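6-phospho-alpha-glucosidase (Merdibacter massiliensis, PDB 6VC6) hydrolyses 6-phospho-alpha-glucosides, releasing glucose 6-phosphate, probably by the NAD- and manganese-dependent redox and elimination chemistry of glycoside hydrolase family 4. Local coordinates at residues 99-104 / 280-285; 250-253 / 259-262; 395-400 / 404-409; 414-419 / 423-428. All coordinates share one frame; numbering follows the deposited sequence.

Contact 1 (99-104 / 280-285); sequences ISLHLG and DYTRAD. With G6P (6-O-phosphono-alpha-D-glucopyranose), chain F.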
# COMPACT_ATOMS: atom_id res chain seq x y z
N ILE A 99 19.63 5.97 6.36
CA ILE A 99 20.12 5.83 7.73
C ILE A 99 20.12 4.36 8.15
O ILE A 99 21.05 3.90 8.83
CB ILE A 99 19.28 6.70 8.68
CG1 ILE A 99 19.48 8.18 8.34
CG2 ILE A 99 19.65 6.43 10.13
CD1 ILE A 99 18.48 9.11 8.99
N SER A 100 19.10 3.60 7.75
CA SER A 100 19.07 2.18 8.06
C SER A 100 20.25 1.45 7.41
O SER A 100 20.95 0.66 8.06
CB SER A 100 17.75 1.56 7.61
OG SER A 100 16.65 2.18 8.27
N LEU A 101 20.48 1.70 6.12
CA LEU A 101 21.56 1.03 5.42
C LEU A 101 22.92 1.47 5.93
O LEU A 101 23.85 0.66 6.03
CB LEU A 101 21.44 1.27 3.91
CG LEU A 101 20.26 0.58 3.22
CD1 LEU A 101 19.99 1.20 1.86
CD2 LEU A 101 20.51 -0.91 3.10
N HIS A 102 23.07 2.76 6.26
CA HIS A 102 24.32 3.24 6.81
C HIS A 102 24.63 2.63 8.18
O HIS A 102 25.79 2.62 8.60
CB HIS A 102 24.30 4.77 6.93
CG HIS A 102 24.45 5.48 5.61
ND1 HIS A 102 25.42 5.14 4.69
CD2 HIS A 102 23.75 6.50 5.07
CE1 HIS A 102 25.31 5.93 3.64
NE2 HIS A 102 24.30 6.77 3.84
N LEU A 103 23.61 2.11 8.87
CA LEU A 103 23.78 1.52 10.19
C LEU A 103 23.72 0.00 10.17
O LEU A 103 23.63 -0.62 11.23
CB LEU A 103 22.74 2.09 11.16
CG LEU A 103 22.96 3.55 11.56
CD1 LEU A 103 21.79 4.08 12.36
CD2 LEU A 103 24.27 3.71 12.33
N GLY A 104 23.75 -0.61 8.99
CA GLY A 104 23.89 -2.05 8.88
C GLY A 104 22.61 -2.85 8.87
O GLY A 104 22.64 -4.04 9.21
N ASP A 280 24.09 4.46 -0.62
CA ASP A 280 24.19 5.86 -0.99
C ASP A 280 23.27 6.26 -2.14
O ASP A 280 23.06 7.46 -2.35
CB ASP A 280 25.64 6.21 -1.34
CG ASP A 280 26.53 6.27 -0.12
OD1 ASP A 280 26.20 7.02 0.82
OD2 ASP A 280 27.56 5.57 -0.10
N TYR A 281 22.72 5.30 -2.88
CA TYR A 281 21.72 5.56 -3.92
C TYR A 281 20.61 4.53 -3.73
O TYR A 281 20.75 3.38 -4.14
CB TYR A 281 22.32 5.49 -5.32
CG TYR A 281 21.38 5.97 -6.40
CD1 TYR A 281 21.19 7.32 -6.63
CD2 TYR A 281 20.68 5.06 -7.19
CE1 TYR A 281 20.33 7.77 -7.62
CE2 TYR A 281 19.82 5.50 -8.18
CZ TYR A 281 19.65 6.85 -8.39
OH TYR A 281 18.79 7.29 -9.37
N THR A 282 19.51 4.96 -3.12
CA THR A 282 18.46 4.05 -2.68
C THR A 282 17.25 4.13 -3.61
O THR A 282 17.24 4.86 -4.60
CB THR A 282 18.06 4.37 -1.24
OG1 THR A 282 17.51 5.69 -1.17
CG2 THR A 282 19.28 4.28 -0.32
N ARG A 283 16.23 3.35 -3.27
CA ARG A 283 15.02 3.29 -4.10
C ARG A 283 14.31 4.63 -4.14
O ARG A 283 13.74 5.01 -5.17
CB ARG A 283 14.09 2.19 -3.58
CG ARG A 283 12.74 2.12 -4.29
CD ARG A 283 12.90 1.88 -5.78
NE ARG A 283 11.61 1.92 -6.47
CZ ARG A 283 11.47 1.94 -7.79
NH1 ARG A 283 12.54 1.93 -8.58
NH2 ARG A 283 10.26 1.98 -8.33
N ALA A 284 14.34 5.37 -3.03
CA ALA A 284 13.75 6.71 -3.02
C ALA A 284 14.45 7.61 -4.03
O ALA A 284 13.80 8.45 -4.68
CB ALA A 284 13.83 7.32 -1.62
N ASP A 285 15.76 7.45 -4.19
CA ASP A 285 16.48 8.20 -5.22
C ASP A 285 16.09 7.72 -6.62
O ASP A 285 16.02 8.51 -7.56
CB ASP A 285 17.98 8.08 -5.01
CG ASP A 285 18.43 8.64 -3.67
OD1 ASP A 285 18.13 9.82 -3.39
OD2 ASP A 285 19.08 7.90 -2.90
C1 G6P F . 4.59 -2.28 -3.95
C2 G6P F . 3.64 -2.10 -2.76
C3 G6P F . 3.47 -0.65 -2.31
C4 G6P F . 4.81 0.03 -2.35
C5 G6P F . 5.22 0.14 -3.80
C6 G6P F . 6.63 0.73 -3.89
O1 G6P F . 3.90 -2.97 -5.00
O2 G6P F . 2.36 -2.64 -3.09
O3 G6P F . 2.92 -0.60 -0.99
O4 G6P F . 4.69 1.34 -1.77
O5 G6P F . 5.25 -1.12 -4.48
O6 G6P F . 6.78 1.36 -5.15
P G6P F . 8.03 2.33 -5.43
O1P G6P F . 7.57 3.66 -4.87
O2P G6P F . 9.18 1.70 -4.68
O3P G6P F . 8.20 2.29 -6.93

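Contact 2 (250-253 / 259-262); sequences TMME and LPNT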
# COMPACT_ATOMS: atom_id res chain seq x y z
N THR A 250 14.13 -18.25 -6.28
CA THR A 250 14.92 -18.78 -5.17
C THR A 250 14.03 -19.14 -3.99
O THR A 250 14.17 -20.21 -3.39
CB THR A 250 15.98 -17.76 -4.75
OG1 THR A 250 16.93 -17.58 -5.81
CG2 THR A 250 16.71 -18.23 -3.50
N MSE A 251 13.09 -18.26 -3.65
CA MSE A 251 12.21 -18.44 -2.51
C MSE A 251 11.35 -19.69 -2.64
O MSE A 251 11.09 -20.39 -1.65
CB MSE A 251 11.32 -17.21 -2.34
CG MSE A 251 10.79 -16.98 -0.93
SE MSE A 251 10.65 -15.08 -0.51
CE MSE A 251 10.21 -14.39 -2.27
N MSE A 252 10.91 -19.98 -3.86
CA MSE A 252 10.02 -21.11 -4.11
C MSE A 252 10.78 -22.44 -4.16
O MSE A 252 10.18 -23.51 -4.08
CB MSE A 252 9.25 -20.91 -5.41
CG MSE A 252 8.22 -19.79 -5.33
SE MSE A 252 6.58 -20.23 -6.28
CE MSE A 252 5.79 -21.44 -4.97
N GLU A 253 12.10 -22.36 -4.30
CA GLU A 253 12.92 -23.57 -4.22
C GLU A 253 13.30 -23.90 -2.78
O GLU A 253 13.38 -25.08 -2.42
CB GLU A 253 14.18 -23.41 -5.08
CG GLU A 253 15.39 -24.20 -4.60
CD GLU A 253 16.63 -23.90 -5.42
OE1 GLU A 253 16.67 -22.84 -6.09
OE2 GLU A 253 17.58 -24.71 -5.39
N LEU A 259 3.01 -19.85 -2.85
CA LEU A 259 3.52 -18.76 -3.67
C LEU A 259 3.66 -17.51 -2.81
O LEU A 259 2.66 -17.04 -2.25
CB LEU A 259 2.59 -18.51 -4.85
CG LEU A 259 2.90 -17.31 -5.75
CD1 LEU A 259 4.14 -17.58 -6.60
CD2 LEU A 259 1.71 -16.99 -6.64
N PRO A 260 4.85 -16.93 -2.69
CA PRO A 260 5.06 -15.87 -1.71
C PRO A 260 4.81 -14.47 -2.24
O PRO A 260 5.06 -14.15 -3.41
CB PRO A 260 6.54 -16.04 -1.35
CG PRO A 260 7.16 -16.52 -2.62
CD PRO A 260 6.11 -17.34 -3.34
N ASN A 261 4.28 -13.62 -1.36
CA ASN A 261 4.34 -12.18 -1.57
C ASN A 261 5.80 -11.77 -1.73
O ASN A 261 6.67 -12.22 -0.97
CB ASN A 261 3.70 -11.46 -0.38
CG ASN A 261 3.51 -9.97 -0.62
OD1 ASN A 261 4.46 -9.26 -0.95
ND2 ASN A 261 2.29 -9.50 -0.43
N THR A 262 6.08 -10.92 -2.72
CA THR A 262 7.47 -10.59 -3.02
C THR A 262 8.16 -9.88 -1.86
O THR A 262 9.40 -9.85 -1.82
CB THR A 262 7.56 -9.72 -4.28
OG1 THR A 262 7.00 -8.42 -4.02
CG2 THR A 262 6.82 -10.37 -5.43

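Contact 3 (395-400 / 404-409); sequences VDAYYE and QKALEA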
# COMPACT_ATOMS: atom_id res chain seq x y z
N VAL A 395 2.65 1.24 17.35
CA VAL A 395 1.54 2.15 17.59
C VAL A 395 1.22 2.26 19.07
O VAL A 395 0.54 3.21 19.49
CB VAL A 395 0.29 1.73 16.78
CG1 VAL A 395 0.69 1.36 15.36
CG2 VAL A 395 -0.40 0.57 17.46
N ASP A 396 1.69 1.31 19.89
CA ASP A 396 1.67 1.51 21.33
C ASP A 396 2.52 2.71 21.72
O ASP A 396 2.11 3.53 22.56
CB ASP A 396 2.18 0.25 22.04
CG ASP A 396 1.08 -0.73 22.37
OD1 ASP A 396 -0.09 -0.45 22.02
OD2 ASP A 396 1.38 -1.78 22.98
N ALA A 397 3.70 2.84 21.12
CA ALA A 397 4.56 3.99 21.39
C ALA A 397 3.92 5.29 20.92
O ALA A 397 4.13 6.34 21.53
CB ALA A 397 5.92 3.80 20.72
N TYR A 398 3.14 5.23 19.84
CA TYR A 398 2.44 6.43 19.36
C TYR A 398 1.40 6.89 20.37
O TYR A 398 1.30 8.09 20.68
CB TYR A 398 1.80 6.16 18.01
CG TYR A 398 0.72 7.16 17.64
CD1 TYR A 398 1.06 8.42 17.16
CD2 TYR A 398 -0.62 6.85 17.78
CE1 TYR A 398 0.08 9.34 16.83
CE2 TYR A 398 -1.60 7.77 17.45
CZ TYR A 398 -1.25 9.01 16.98
OH TYR A 398 -2.22 9.92 16.65
N TYR A 399 0.61 5.96 20.90
CA TYR A 399 -0.47 6.32 21.81
C TYR A 399 0.03 6.65 23.21
O TYR A 399 -0.55 7.51 23.88
CB TYR A 399 -1.50 5.19 21.88
CG TYR A 399 -2.53 5.22 20.78
CD1 TYR A 399 -3.56 6.15 20.79
CD2 TYR A 399 -2.46 4.33 19.71
CE1 TYR A 399 -4.50 6.19 19.78
CE2 TYR A 399 -3.40 4.36 18.70
CZ TYR A 399 -4.41 5.29 18.74
OH TYR A 399 -5.35 5.32 17.73
N GLU A 400 1.10 5.99 23.66
CA GLU A 400 1.59 6.16 25.02
C GLU A 400 2.75 7.14 25.13
O GLU A 400 3.20 7.41 26.24
CB GLU A 400 2.02 4.80 25.59
CG GLU A 400 0.88 3.81 25.78
CD GLU A 400 1.36 2.44 26.20
OE1 GLU A 400 0.75 1.44 25.77
OE2 GLU A 400 2.35 2.37 26.96
N GLN A 404 10.14 3.43 25.35
CA GLN A 404 10.36 2.02 25.65
C GLN A 404 9.57 1.12 24.71
O GLN A 404 10.06 0.06 24.30
CB GLN A 404 9.99 1.74 27.11
CG GLN A 404 10.18 0.30 27.54
CD GLN A 404 11.63 -0.14 27.47
OE1 GLN A 404 12.54 0.63 27.79
NE2 GLN A 404 11.86 -1.38 27.06
N LYS A 405 8.35 1.52 24.36
CA LYS A 405 7.56 0.73 23.42
C LYS A 405 8.19 0.73 22.04
O LYS A 405 8.19 -0.30 21.35
CB LYS A 405 6.13 1.27 23.36
CG LYS A 405 5.24 0.82 24.51
CD LYS A 405 5.19 -0.69 24.62
CE LYS A 405 4.37 -1.13 25.82
NZ LYS A 405 2.95 -1.36 25.48
N ALA A 406 8.74 1.87 21.61
CA ALA A 406 9.40 1.93 20.31
C ALA A 406 10.66 1.07 20.30
O ALA A 406 10.96 0.42 19.29
CB ALA A 406 9.73 3.38 19.96
N LEU A 407 11.41 1.05 21.40
CA LEU A 407 12.61 0.23 21.47
C LEU A 407 12.27 -1.26 21.38
O LEU A 407 12.97 -2.02 20.70
CB LEU A 407 13.37 0.52 22.76
CG LEU A 407 14.61 -0.34 23.02
CD1 LEU A 407 15.68 -0.08 21.97
CD2 LEU A 407 15.16 -0.08 24.42
N GLU A 408 11.20 -1.68 22.05
CA GLU A 408 10.80 -3.08 21.99
C GLU A 408 10.28 -3.44 20.60
O GLU A 408 10.50 -4.56 20.12
CB GLU A 408 9.74 -3.37 23.05
CG GLU A 408 10.26 -3.25 24.48
CD GLU A 408 9.16 -3.24 25.51
OE1 GLU A 408 7.97 -3.38 25.13
OE2 GLU A 408 9.47 -3.11 26.72
N ALA A 409 9.59 -2.51 19.94
CA ALA A 409 9.13 -2.76 18.58
C ALA A 409 10.31 -2.90 17.62
O ALA A 409 10.31 -3.78 16.75
CB ALA A 409 8.20 -1.64 18.12

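Contact 4 (414-419 / 423-428); sequences RLINDA and REILDA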
# COMPACT_ATOMS: atom_id res chain seq x y z
N ARG A 414 12.05 -8.43 12.76
CA ARG A 414 12.97 -9.39 12.16
C ARG A 414 14.12 -8.72 11.42
O ARG A 414 15.22 -9.27 11.36
CB ARG A 414 12.21 -10.31 11.21
CG ARG A 414 12.72 -11.74 11.19
CD ARG A 414 11.86 -12.62 10.30
NE ARG A 414 12.60 -13.78 9.82
CZ ARG A 414 12.85 -14.86 10.55
NH1 ARG A 414 12.41 -14.94 11.80
NH2 ARG A 414 13.53 -15.87 10.02
N LEU A 415 13.89 -7.54 10.86
CA LEU A 415 14.90 -6.86 10.06
C LEU A 415 15.83 -5.98 10.89
O LEU A 415 16.73 -5.35 10.32
CB LEU A 415 14.22 -6.02 8.97
CG LEU A 415 13.24 -6.80 8.08
CD1 LEU A 415 12.75 -5.95 6.92
CD2 LEU A 415 13.89 -8.08 7.57
N ILE A 416 15.65 -5.97 12.20
CA ILE A 416 16.60 -5.34 13.11
C ILE A 416 17.22 -6.35 14.07
O ILE A 416 18.42 -6.54 14.08
CB ILE A 416 15.95 -4.19 13.89
CG1 ILE A 416 15.70 -3.00 12.96
CG2 ILE A 416 16.81 -3.77 15.07
CD1 ILE A 416 14.91 -3.35 11.73
N ASN A 417 16.37 -7.01 14.85
CA ASN A 417 16.69 -8.25 15.55
C ASN A 417 17.69 -8.09 16.69
O ASN A 417 18.10 -9.10 17.27
CB ASN A 417 17.22 -9.31 14.57
CG ASN A 417 16.91 -10.72 15.02
OD1 ASN A 417 15.86 -10.98 15.62
ND2 ASN A 417 17.82 -11.65 14.74
N ASP A 418 18.09 -6.87 17.04
CA ASP A 418 19.07 -6.67 18.10
C ASP A 418 18.73 -5.42 18.89
O ASP A 418 18.37 -4.39 18.31
CB ASP A 418 20.49 -6.56 17.52
CG ASP A 418 21.54 -6.31 18.59
OD1 ASP A 418 21.79 -5.12 18.90
OD2 ASP A 418 22.11 -7.29 19.11
N ALA A 419 18.84 -5.51 20.22
CA ALA A 419 18.42 -4.40 21.08
C ALA A 419 19.39 -3.23 21.00
O ALA A 419 18.96 -2.07 21.04
CB ALA A 419 18.27 -4.88 22.52
N ARG A 423 18.36 0.49 19.56
CA ARG A 423 18.53 1.79 20.21
C ARG A 423 19.36 2.73 19.34
O ARG A 423 19.07 3.93 19.27
CB ARG A 423 19.19 1.61 21.57
CG ARG A 423 19.41 2.92 22.32
CD ARG A 423 20.18 2.70 23.62
NE ARG A 423 19.41 1.94 24.60
CZ ARG A 423 18.48 2.46 25.39
NH1 ARG A 423 18.19 3.75 25.32
NH2 ARG A 423 17.83 1.69 26.26
N GLU A 424 20.38 2.20 18.66
CA GLU A 424 21.21 3.03 17.79
C GLU A 424 20.39 3.62 16.65
O GLU A 424 20.47 4.82 16.36
CB GLU A 424 22.38 2.21 17.25
CG GLU A 424 23.31 2.97 16.32
CD GLU A 424 24.46 2.12 15.82
OE1 GLU A 424 24.32 0.87 15.82
OE2 GLU A 424 25.50 2.68 15.44
N ILE A 425 19.58 2.78 15.99
CA ILE A 425 18.77 3.26 14.88
C ILE A 425 17.65 4.16 15.38
O ILE A 425 17.39 5.23 14.82
CB ILE A 425 18.22 2.08 14.06
CG1 ILE A 425 19.37 1.27 13.45
CG2 ILE A 425 17.27 2.57 12.98
CD1 ILE A 425 18.91 0.11 12.59
N LEU A 426 16.97 3.76 16.46
CA LEU A 426 15.85 4.54 16.98
C LEU A 426 16.28 5.95 17.36
O LEU A 426 15.57 6.92 17.08
CB LEU A 426 15.23 3.83 18.19
CG LEU A 426 14.12 4.55 18.95
CD1 LEU A 426 13.00 4.98 18.01
CD2 LEU A 426 13.58 3.67 20.07
N ASP A 427 17.45 6.09 17.99
CA ASP A 427 17.95 7.41 18.35
C ASP A 427 18.22 8.25 17.11
O ASP A 427 17.96 9.46 17.09
CB ASP A 427 19.20 7.29 19.21
CG ASP A 427 18.90 6.82 20.61
OD1 ASP A 427 17.71 6.72 20.97
OD2 ASP A 427 19.86 6.54 21.37
N ALA A 428 18.75 7.63 16.05
CA ALA A 428 19.00 8.35 14.81
C ALA A 428 17.70 8.78 14.14
O ALA A 428 17.64 9.84 13.52
CB ALA A 428 19.83 7.50 13.86
O HOH W 1 19.93 -0.98 23.83

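Contact 1 (99-104 / 280-285)
Leu101 and Thr282 supply the apolar part of this contact. They slide past one another in opposite directions until CD1 of Leu101 lies 3.8 Å from CG2 of Thr282. The threonine methyl sits anti to its own carbonyl carbon and faces the helix, while OG1 (chi1 63°) is bonded to Glu97.

The second interaction is polar but not a hydrogen bond. Asp280 brings OD1 to the edge of the His102 imidazole, near the ring plane, at 3.2 Å from CE1; NE2 of His102 is farther from the same OD1, at 3.6 Å. The carboxylate and ring planes are 50° apart, and the two exposed side chains cross almost at right angles.

Capping and ligand binding follow directly in the sequence. Thr282 is the N-cap of helix 283-289, and its backbone N donates almost straight to the anti lone pair of Asp285 OD2, 3.0 Å away, the half of a capping box in which the N3 carboxylate receives the N-H of the N-cap residue. The next residue, Arg283, grips the phosphate of glucose 6-phosphate edge-on: NE reaches O2P at 3.0 Å and NH2 reaches O3P, the latter bond being doubtfully short. NH1 of Arg283 turns instead to Asp238 and Glu286, which help to fix the guanidinium.

Helix 89-102 closes in a Schellman motif with Gly104, at positive phi, as C-prime. Leu277 and Pro279 pack on Leu101, helix 419-432 covers Ile99 and Leu103, and helix 283-289 leads from the contact into the sugar-phosphate pocket.

Contact 2 (250-253 / 259-262)
Leu259 meets Met252 first as the strand 259-260 passes beside helix 248-254. Both methionines are selenomethionines here. CG of Leu259 stands anti to its backbone N (chi1 175°), and the branch ending in CD1 comes to 3.6 Å from SE of Met252. Beyond the selenium the Met252 chain turns along the Leu259 backbone, laying CE 3.7 Å from CA of Leu259. The leucine also packs on Ile176, Met177 and Val180 of helix 172-184, so the helix 248-254 and the helix 172-184 both bear on it.

Pro260 follows and takes both methionines on one small ring. Its CG touches CE of Met251 at 3.7 Å, with CG of Met251 only slightly farther, while its CD lies 3.8 Å from CG of Met252. Met251 reaches it by bending at chi2 and chi3, its side chain and the ring running past each other in opposite directions. An alanine here lacks CG and CD, and the loss would probably open a gap beside CG of Met252 and leave the methyl end of Met251 free to turn.

Asn261 takes the chain out of the strand. Its OD1 accepts from the backbone N of Tyr263 in an Asx turn that leads toward helix 264-268, and CE of Met251 comes within 4.4 Å of its carbonyl O. Thr262 points away from the helix, its OG1 bonded to Gln172 of the sugar-phosphate pocket.

No hydrogen bond joins the two segments. Aliphatic carbon and selenium, all buried, do the holding, and the polar groups of Asn261 and Thr262 find their partners outside it, in pocket residues Tyr263 and Gln172.

Contact 3 (395-400 / 404-409)
Lys405 reaches across from one antiparallel helix to two acids of the other, Asp396 and Glu400, which lie one turn apart. Its CG is anti to the carbonyl carbon, and a bend at chi2 carries the chain across toward CB of Asp396; a second turn near the end, chi4 93°, brings NZ within reach of both carboxylates. NZ donates to OD2 of Asp396 at 3.0 Å, approaching from above the carboxylate, 46° out of its plane. Its salt bridge to OE1 of Glu400 is longer, 3.6 Å, and that glutamate reaches it through a chain extended beyond CG. Asp396 is shared, for OD1 pairs with Arg158 of helix 149-159.

Beneath this network the helices lie close: the axes of the two short segments approach to 7.8 Å at 173°, as in a tight helical hairpin. Small side chains allow it. CB of Ala397 lies 3.5 Å from the backbone N of Ala406 and 3.9 Å from its CB, while CB of Lys405 touches CB of Ala397 at 3.7 Å. A methionine in place of Lys405 would probably leave Glu400 without its mate in this contact and cost Asp396 one of its positive partners.

One lysine thus does two jobs. Its first carbons extend the alanine seam, and its charged end, at the more exposed margin, is shared by two carboxylates and would probably favour their ionised forms, with Arg158 offering Asp396 a second positive charge.

Contact 4 (414-419 / 423-428)
Arg423 starts beside the carbonyl of Ala419, one helical turn earlier, and its side chain can be followed outward from there. CB lies 3.7 Å from O of Ala419, the same atom that accepts the backbone N of Arg423 over 3.0 Å, with an N-H...O angle of 161°. CG stands anti to the backbone N and carries the chain outward, and CD continues it until a bend at chi3 sets NE to one side, facing a water molecule. NE donates to this water at 3.1 Å, and the water gives a weak bond to the carbonyl O of Ala419. Backbone N and side-chain NE of one residue therefore reach the same oxygen, directly and through water. CZ, NH1 and NH2 carry the guanidinium on, farther from both the water and Ala419. The arginine also packs on Tyr403 and Leu407 of helix 403-412.

This is the first turn of helix 419-432. Asp418 is its N-cap, with OD1 accepting from the backbone N of Lys421, and Ala419 to Arg423 is the ordinary i to i+4 bond that follows. Asn417, just before, takes a positive phi as the connection from helix 403-412 turns into the new helix.

A second, looser touch lies on the inner side. Ile425, its CD1 extended from CG1 (chi2 -178°), points at Ile416 and comes to 4.5 Å from CG1 of that residue. Ala113, which begins helix 113-136, packs against both isoleucines, and the carbonyl of Ile416 accepts NE of Arg105.

How the contacts relate
Contact 2 is the fully buried member of the set, while contacts 1, 3 and 4 are each part buried and part exposed. The principle they illustrate is that chemistry follows place: the buried strand-helix packing of contact 2 is apolar, whereas contact 3 puts a salt-bridge network at its outer margin and contact 4 a water link. Contact 1 differs again, because its second segment holds the phosphate of the bound sugar. Contacts 3 and 4 touch through Leu407 and Leu426 on the successive helices 403-412 and 419-432. Helix 419-432 also joins contact 4 to contact 1, where Leu103 packs on Ile425. Contact 2 touches none of the others.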